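Side-chain contact in hypothetical protein ta1320 (Thermoplasma acidophilum, PDB 1NE2), which is of unknown function but probably acts as an S-adenosylmethionine-dependent methyltransferase: residues E11-K16 / S69-A74. Residues are numbered along the deposited sequence; the frame is centred on the assembly and turned at random.
Sequences EIRLQK and SYLLGA
Ser69 O takes two backbone N-H groups, from Ala74 N at 3.2 Å and weakly from Leu72 N, in the turn that presents Leu71 to Arg13 and Leu14. Together with the Ala74 N to Ser69 O bond and the positive phi of Gly73, the bond from Gly73 N to Tyr70 O at 3.1 Å makes a Schellman motif closing helix 64-71. Across to helix 6-14 there is no hydrogen bond; the contact is made by the two methyls of Leu71. Leu71 CD2 sits over one face of the Arg13 guanidinium, displaced toward its rim, 3.7 Å from Arg13 NH2. The arginine reaches there by folding at chi2 (-64°) and chi3 (-69°), which curls its chain instead of extending it. Leu71 CD1 meets Arg13 CB at 3.9 Å and, from another side, Leu14 CD2 at 4.0 Å. Helix 64-71 is the connection of a beta-alpha-beta crossover between parallel strands 54-58 and 76-81, as in Rossmann-like methyltransferases, and the N-terminal helix 6-14 packs against its C-terminal end. Leu10 also touches Leu71. Cutting Leu71 back to alanine removes both methyls, which is likely to open a gap beside Leu14 and leave the Arg13 guanidinium without its cover on that face, freer to swing.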
loop_
_atom_site.group_PDB
_atom_site.type_symbol
_atom_site.label_atom_id
_atom_site.label_comp_id
_atom_site.label_asym_id
_atom_site.label_seq_id
_atom_site.Cartn_x
_atom_site.Cartn_y
_atom_site.Cartn_z
ATOM N N GLU B 11 -2.780 20.090 10.757
ATOM C CA GLU B 11 -1.898 20.291 11.895
ATOM C C GLU B 11 -2.572 19.995 13.230
ATOM O O GLU B 11 -1.984 19.331 14.085
ATOM C CB GLU B 11 -1.347 21.722 11.898
ATOM C CG GLU B 11 -0.135 21.885 12.806
ATOM C CD GLU B 11 0.356 23.322 12.902
ATOM O OE1 GLU B 11 0.334 24.036 11.879
ATOM O OE2 GLU B 11 0.775 23.730 14.006
ATOM N N ILE B 12 -3.805 20.465 13.420
ATOM C CA ILE B 12 -4.479 20.219 14.688
ATOM C C ILE B 12 -4.806 18.748 14.889
ATOM O O ILE B 12 -4.891 18.281 16.022
ATOM C CB ILE B 12 -5.763 21.077 14.847
ATOM C CG1 ILE B 12 -6.709 20.855 13.672
ATOM C CG2 ILE B 12 -5.385 22.544 14.965
ATOM C CD1 ILE B 12 -8.004 21.625 13.790
ATOM N N ARG B 13 -4.982 18.003 13.798
ATOM C CA ARG B 13 -5.252 16.580 13.936
ATOM C C ARG B 13 -3.949 15.870 14.301
ATOM O O ARG B 13 -3.947 14.906 15.065
ATOM C CB ARG B 13 -5.843 16.008 12.638
ATOM C CG ARG B 13 -7.265 16.490 12.344
ATOM C CD ARG B 13 -8.247 16.012 13.418
ATOM N NE ARG B 13 -8.472 14.569 13.372
ATOM C CZ ARG B 13 -9.345 13.967 12.566
ATOM N NH1 ARG B 13 -10.088 14.679 11.731
ATOM N NH2 ARG B 13 -9.471 12.648 12.593
ATOM N N LEU B 14 -2.831 16.352 13.766
ATOM C CA LEU B 14 -1.541 15.755 14.080
ATOM C C LEU B 14 -1.135 16.052 15.527
ATOM O O LEU B 14 -0.465 15.244 16.169
ATOM C CB LEU B 14 -0.456 16.275 13.126
ATOM C CG LEU B 14 -0.592 15.894 11.648
ATOM C CD1 LEU B 14 0.582 16.470 10.843
ATOM C CD2 LEU B 14 -0.627 14.375 11.527
ATOM N N GLN B 15 -1.549 17.202 16.046
ATOM C CA GLN B 15 -1.190 17.567 17.412
ATOM C C GLN B 15 -1.848 16.652 18.443
ATOM O O GLN B 15 -1.396 16.566 19.584
ATOM C CB GLN B 15 -1.545 19.038 17.661
ATOM C CG GLN B 15 -0.685 19.986 16.816
ATOM C CD GLN B 15 -1.251 21.387 16.718
ATOM O OE1 GLN B 15 -2.465 21.581 16.751
ATOM N NE2 GLN B 15 -0.371 22.373 16.568
ATOM N N LYS B 16 -2.900 15.950 18.035
ATOM C CA LYS B 16 -3.591 15.036 18.937
ATOM C C LYS B 16 -2.786 13.751 19.143
ATOM O O LYS B 16 -2.946 13.061 20.150
ATOM C CB LYS B 16 -4.976 14.698 18.385
ATOM C CG LYS B 16 -5.865 15.910 18.185
ATOM C CD LYS B 16 -7.205 15.517 17.592
ATOM C CE LYS B 16 -8.055 16.742 17.294
ATOM N NZ LYS B 16 -9.344 16.374 16.641
ATOM N N SER B 69 -0.685 11.243 6.229
ATOM C CA SER B 69 -1.026 10.824 4.875
ATOM C C SER B 69 -2.411 10.206 4.888
ATOM O O SER B 69 -3.201 10.427 3.979
ATOM C CB SER B 69 -0.014 9.802 4.351
ATOM O OG SER B 69 1.269 10.387 4.224
ATOM N N TYR B 70 -2.694 9.431 5.929
ATOM C CA TYR B 70 -3.994 8.781 6.076
ATOM C C TYR B 70 -5.071 9.849 6.262
ATOM O O TYR B 70 -6.147 9.781 5.657
ATOM C CB TYR B 70 -3.961 7.852 7.289
ATOM C CG TYR B 70 -5.247 7.101 7.536
ATOM C CD1 TYR B 70 -5.632 6.044 6.712
ATOM C CD2 TYR B 70 -6.068 7.436 8.612
ATOM C CE1 TYR B 70 -6.813 5.330 6.961
ATOM C CE2 TYR B 70 -7.241 6.735 8.867
ATOM C CZ TYR B 70 -7.606 5.685 8.044
ATOM O OH TYR B 70 -8.757 4.981 8.322
ATOM N N LEU B 71 -4.780 10.835 7.102
ATOM C CA LEU B 71 -5.726 11.917 7.353
ATOM C C LEU B 71 -5.993 12.747 6.098
ATOM O O LEU B 71 -7.061 13.346 5.965
ATOM C CB LEU B 71 -5.212 12.815 8.481
ATOM C CG LEU B 71 -5.151 12.104 9.836
ATOM C CD1 LEU B 71 -4.293 12.898 10.813
ATOM C CD2 LEU B 71 -6.561 11.924 10.367
ATOM N N LEU B 72 -5.029 12.781 5.180
ATOM C CA LEU B 72 -5.194 13.537 3.937
ATOM C C LEU B 72 -5.923 12.754 2.841
ATOM O O LEU B 72 -6.041 13.214 1.703
ATOM C CB LEU B 72 -3.830 14.025 3.426
ATOM C CG LEU B 72 -3.272 15.233 4.185
ATOM C CD1 LEU B 72 -1.859 15.527 3.718
ATOM C CD2 LEU B 72 -4.171 16.444 3.938
ATOM N N GLY B 73 -6.403 11.562 3.177
ATOM C CA GLY B 73 -7.149 10.788 2.204
ATOM C C GLY B 73 -6.405 9.823 1.303
ATOM O O GLY B 73 -6.888 9.510 0.205
ATOM N N ALA B 74 -5.240 9.355 1.741
ATOM C CA ALA B 74 -4.486 8.386 0.955
ATOM C C ALA B 74 -5.368 7.141 0.827
ATOM O O ALA B 74 -6.131 6.805 1.740
ATOM C CB ALA B 74 -3.165 8.036 1.653
#